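Local coordinates for reticulocyte binding protein (Streptococcus agalactiae COH1, PDB 3FAW), which is a cell-wall-anchored pullulanase that probably hydrolyses the alpha-1,6 branch linkages of pullulan and related alpha-glucans, at residues S619-L629 with I670-A678. Sequence-based numbering, arbitrary orientation.
Sequences SGQEYGRTKRL and INHFDWAAA
Tyr-623 lies against Phe-673 and Ala-678 where the loop 619-629, leaving the last barrel strand 614-618, meets 670-678, which runs from the end of helix 668-671 through a short link into helix 675-679; from Tyr-623 to Lys-627 the loop passes Ala-678, Asp-674 and Ile-670 in turn, an antiparallel course, with CA atoms 5.3 Å apart at Lys-627 and Ile-670. The loop first turns tightly: Gly-620 O accepts from the backbone N of Tyr-623, Gly-624 and Arg-625, and both glycines adopt positive phi angles that a side chain would strain. With CG set between its backbone N and carbonyl carbon (chi1 78°), Tyr-623 lays its ring across the start of helix 675-679. Its CE2 edge points at the flat face that Phe-673 offers, a T-shaped pair with planes 80° apart, while Ala-677 and Ala-678 are small enough for the ring to pack close. Tyrosine suits the place because its OH also accepts from Asp-674 N (3.0 Å, 159°). Asp-674 is the N-cap of that helix, its OD1 taking the N-H of Ala-677 at 3.0 Å from above the carboxylate plane. At the rim of the Phe-673 ring sits Glu-622 OE2, also held by Tyr-271 and Tyr-304; its OE1 accepts from Gly-620 N. Arg-625, extended toward 670-678, has N-H groups enough for three partners: NH1 donates to Ser-619 O, NH2 forms a salt bridge with Asp-277, and NE donates to a water that in turn donates hydrogen bonds to Ile-670 O and His-672 O. A second water links Thr-626 O and Ile-670 O. Branched Ile-670 packs along the Lys-627 to Leu-629 backbone, CD1 3.4 Å from Arg-628 O. A single direct hydrogen bond therefore joins the segments; aromatic and aliphatic packing and two bridging waters add to it, beside a buried arginine whose charge Asp-277 probably balances.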
loop_
_atom_site.group_PDB
_atom_site.type_symbol
_atom_site.label_atom_id
_atom_site.label_comp_id
_atom_site.label_asym_id
_atom_site.label_seq_id
_atom_site.Cartn_x
_atom_site.Cartn_y
_atom_site.Cartn_z
ATOM N N SER A 619 5.767 -3.122 12.285
ATOM C CA SER A 619 6.838 -2.561 13.106
ATOM C C SER A 619 6.317 -2.289 14.511
ATOM O O SER A 619 5.326 -1.578 14.684
ATOM C CB SER A 619 7.400 -1.277 12.498
ATOM O OG SER A 619 8.414 -0.720 13.309
ATOM N N GLY A 620 6.979 -2.882 15.501
ATOM C CA GLY A 620 6.562 -2.775 16.893
ATOM C C GLY A 620 5.778 -3.978 17.391
ATOM O O GLY A 620 5.601 -4.153 18.599
ATOM N N GLN A 621 5.294 -4.801 16.461
ATOM C CA GLN A 621 4.604 -6.045 16.808
ATOM C C GLN A 621 5.545 -6.980 17.569
ATOM O O GLN A 621 5.099 -7.785 18.385
ATOM C CB GLN A 621 4.069 -6.726 15.541
ATOM C CG GLN A 621 3.133 -7.917 15.773
ATOM C CD GLN A 621 2.668 -8.545 14.467
ATOM O OE1 GLN A 621 2.435 -7.849 13.477
ATOM N NE2 GLN A 621 2.538 -9.870 14.455
ATOM N N GLU A 622 6.844 -6.860 17.299
ATOM C CA GLU A 622 7.860 -7.669 17.978
ATOM C C GLU A 622 8.029 -7.356 19.472
ATOM O O GLU A 622 8.438 -8.233 20.220
ATOM C CB GLU A 622 9.222 -7.581 17.258
ATOM C CG GLU A 622 10.003 -6.270 17.432
ATOM C CD GLU A 622 9.661 -5.211 16.393
ATOM O OE1 GLU A 622 8.514 -5.194 15.883
ATOM O OE2 GLU A 622 10.548 -4.381 16.094
ATOM N N TYR A 623 7.722 -6.130 19.903
ATOM C CA TYR A 623 7.885 -5.750 21.316
ATOM C C TYR A 623 6.582 -5.417 22.053
ATOM O O TYR A 623 6.588 -5.314 23.276
ATOM C CB TYR A 623 8.917 -4.605 21.476
ATOM C CG TYR A 623 8.430 -3.207 21.132
ATOM C CD1 TYR A 623 7.709 -2.447 22.051
ATOM C CD2 TYR A 623 8.716 -2.632 19.898
ATOM C CE1 TYR A 623 7.270 -1.170 21.744
ATOM C CE2 TYR A 623 8.280 -1.347 19.582
ATOM C CZ TYR A 623 7.557 -0.625 20.502
ATOM O OH TYR A 623 7.124 0.645 20.179
ATOM N N GLY A 624 5.477 -5.254 21.330
ATOM C CA GLY A 624 4.193 -4.903 21.954
ATOM C C GLY A 624 3.897 -3.412 21.920
ATOM O O GLY A 624 3.466 -2.822 22.916
ATOM N N ARG A 625 4.110 -2.820 20.750
ATOM C CA ARG A 625 3.879 -1.400 20.502
ATOM C C ARG A 625 2.455 -0.966 20.866
ATOM O O ARG A 625 1.486 -1.690 20.613
ATOM C CB ARG A 625 4.161 -1.109 19.023
ATOM C CG ARG A 625 3.973 0.327 18.572
ATOM C CD ARG A 625 4.390 0.457 17.115
ATOM N NE ARG A 625 4.008 1.739 16.543
ATOM C CZ ARG A 625 4.379 2.176 15.342
ATOM N NH1 ARG A 625 5.146 1.434 14.554
ATOM N NH2 ARG A 625 3.973 3.369 14.925
ATOM N N THR A 626 2.346 0.225 21.451
ATOM C CA THR A 626 1.059 0.767 21.891
ATOM C C THR A 626 0.822 2.173 21.343
ATOM O O THR A 626 1.774 2.925 21.089
ATOM C CB THR A 626 0.965 0.817 23.440
ATOM O OG1 THR A 626 -0.364 1.190 23.831
ATOM C CG2 THR A 626 1.959 1.817 24.010
ATOM N N LYS A 627 -0.456 2.513 21.182
ATOM C CA LYS A 627 -0.877 3.848 20.756
ATOM C C LYS A 627 -1.870 4.447 21.757
ATOM O O LYS A 627 -2.895 5.016 21.370
ATOM C CB LYS A 627 -1.491 3.792 19.350
ATOM C CG LYS A 627 -0.509 3.348 18.276
ATOM C CD LYS A 627 -1.125 3.343 16.880
ATOM C CE LYS A 627 -0.095 2.899 15.844
ATOM N NZ LYS A 627 -0.661 2.693 14.479
ATOM N N ARG A 628 -1.547 4.323 23.045
ATOM C CA ARG A 628 -2.392 4.836 24.121
ATOM C C ARG A 628 -2.335 6.364 24.151
ATOM O O ARG A 628 -1.263 6.951 24.010
ATOM C CB ARG A 628 -1.953 4.274 25.482
ATOM C CG ARG A 628 -3.015 4.421 26.585
ATOM C CD ARG A 628 -2.413 4.479 27.983
ATOM N NE ARG A 628 -1.971 3.177 28.487
ATOM C CZ ARG A 628 -2.417 2.571 29.592
ATOM N NH1 ARG A 628 -3.350 3.119 30.364
ATOM N NH2 ARG A 628 -1.917 1.390 29.931
ATOM N N LEU A 629 -3.493 6.993 24.339
ATOM C CA LEU A 629 -3.605 8.449 24.356
ATOM C C LEU A 629 -3.304 8.985 25.759
ATOM O O LEU A 629 -4.208 9.141 26.587
ATOM C CB LEU A 629 -5.005 8.873 23.894
ATOM C CG LEU A 629 -5.263 10.355 23.599
ATOM C CD1 LEU A 629 -4.480 10.823 22.379
ATOM C CD2 LEU A 629 -6.752 10.593 23.404
ATOM N N ILE A 670 2.234 9.641 19.851
ATOM C CA ILE A 670 1.455 8.440 19.563
ATOM C C ILE A 670 2.210 7.475 18.649
ATOM O O ILE A 670 2.235 6.272 18.902
ATOM C CB ILE A 670 0.104 8.797 18.884
ATOM C CG1 ILE A 670 -0.858 9.426 19.895
ATOM C CG2 ILE A 670 -0.528 7.556 18.248
ATOM C CD1 ILE A 670 -1.418 8.438 20.909
ATOM N N ASN A 671 2.827 8.015 17.599
ATOM C CA ASN A 671 3.303 7.210 16.466
ATOM C C ASN A 671 4.746 6.697 16.530
ATOM O O ASN A 671 5.132 5.865 15.706
ATOM C CB ASN A 671 3.110 7.994 15.156
ATOM C CG ASN A 671 1.699 7.890 14.612
ATOM O OD1 ASN A 671 1.192 6.670 14.516
ATOM N ND2 ASN A 671 1.073 8.896 14.279
ATOM N N HIS A 672 5.541 7.171 17.487
ATOM C CA HIS A 672 6.964 6.816 17.520
ATOM C C HIS A 672 7.208 5.353 17.904
ATOM O O HIS A 672 6.467 4.768 18.696
ATOM C CB HIS A 672 7.767 7.762 18.437
ATOM C CG HIS A 672 7.550 7.540 19.903
ATOM N ND1 HIS A 672 8.379 6.746 20.666
ATOM C CD2 HIS A 672 6.611 8.024 20.752
ATOM C CE1 HIS A 672 7.951 6.738 21.917
ATOM N NE2 HIS A 672 6.881 7.507 21.996
ATOM N N PHE A 673 8.251 4.774 17.316
ATOM C CA PHE A 673 8.757 3.478 17.732
ATOM C C PHE A 673 9.443 3.695 19.085
ATOM O O PHE A 673 10.297 4.570 19.216
ATOM C CB PHE A 673 9.742 2.945 16.680
ATOM C CG PHE A 673 10.217 1.534 16.921
ATOM C CD1 PHE A 673 9.523 0.452 16.397
ATOM C CD2 PHE A 673 11.382 1.293 17.637
ATOM C CE1 PHE A 673 9.975 -0.852 16.601
ATOM C CE2 PHE A 673 11.841 -0.007 17.848
ATOM C CZ PHE A 673 11.136 -1.078 17.334
ATOM N N ASP A 674 9.035 2.915 20.085
ATOM C CA ASP A 674 9.578 3.004 21.445
ATOM C C ASP A 674 10.845 2.158 21.550
ATOM O O ASP A 674 10.769 0.940 21.716
ATOM C CB ASP A 674 8.522 2.521 22.445
ATOM C CG ASP A 674 8.914 2.765 23.900
ATOM O OD1 ASP A 674 10.119 2.913 24.218
ATOM O OD2 ASP A 674 7.989 2.795 24.734
ATOM N N TRP A 675 12.006 2.805 21.451
ATOM C CA TRP A 675 13.285 2.085 21.422
ATOM C C TRP A 675 13.682 1.487 22.770
ATOM O O TRP A 675 14.275 0.401 22.820
ATOM C CB TRP A 675 14.399 2.979 20.869
ATOM C CG TRP A 675 14.328 3.060 19.395
ATOM C CD1 TRP A 675 13.779 4.063 18.657
ATOM C CD2 TRP A 675 14.772 2.070 18.466
ATOM N NE1 TRP A 675 13.870 3.769 17.322
ATOM C CE2 TRP A 675 14.477 2.550 17.175
ATOM C CE3 TRP A 675 15.401 0.824 18.599
ATOM C CZ2 TRP A 675 14.787 1.828 16.021
ATOM C CZ3 TRP A 675 15.708 0.108 17.453
ATOM C CH2 TRP A 675 15.399 0.613 16.181
ATOM N N ALA A 676 13.349 2.188 23.850
ATOM C CA ALA A 676 13.575 1.672 25.203
ATOM C C ALA A 676 12.791 0.380 25.422
ATOM O O ALA A 676 13.345 -0.626 25.872
ATOM C CB ALA A 676 13.182 2.714 26.239
ATOM N N ALA A 677 11.501 0.415 25.096
ATOM C CA ALA A 677 10.635 -0.758 25.211
ATOM C C ALA A 677 11.138 -1.920 24.351
ATOM O O ALA A 677 10.999 -3.082 24.729
ATOM C CB ALA A 677 9.193 -0.397 24.824
ATOM N N ALA A 678 11.720 -1.595 23.197
ATOM C CA ALA A 678 12.248 -2.591 22.273
ATOM C C ALA A 678 13.620 -3.150 22.673
ATOM O O ALA A 678 13.894 -4.318 22.421
ATOM C CB ALA A 678 12.315 -2.009 20.861
HETATM O O HOH W 1 3.514 4.003 18.249
HETATM O O HOH W 2 2.844 5.640 21.436
#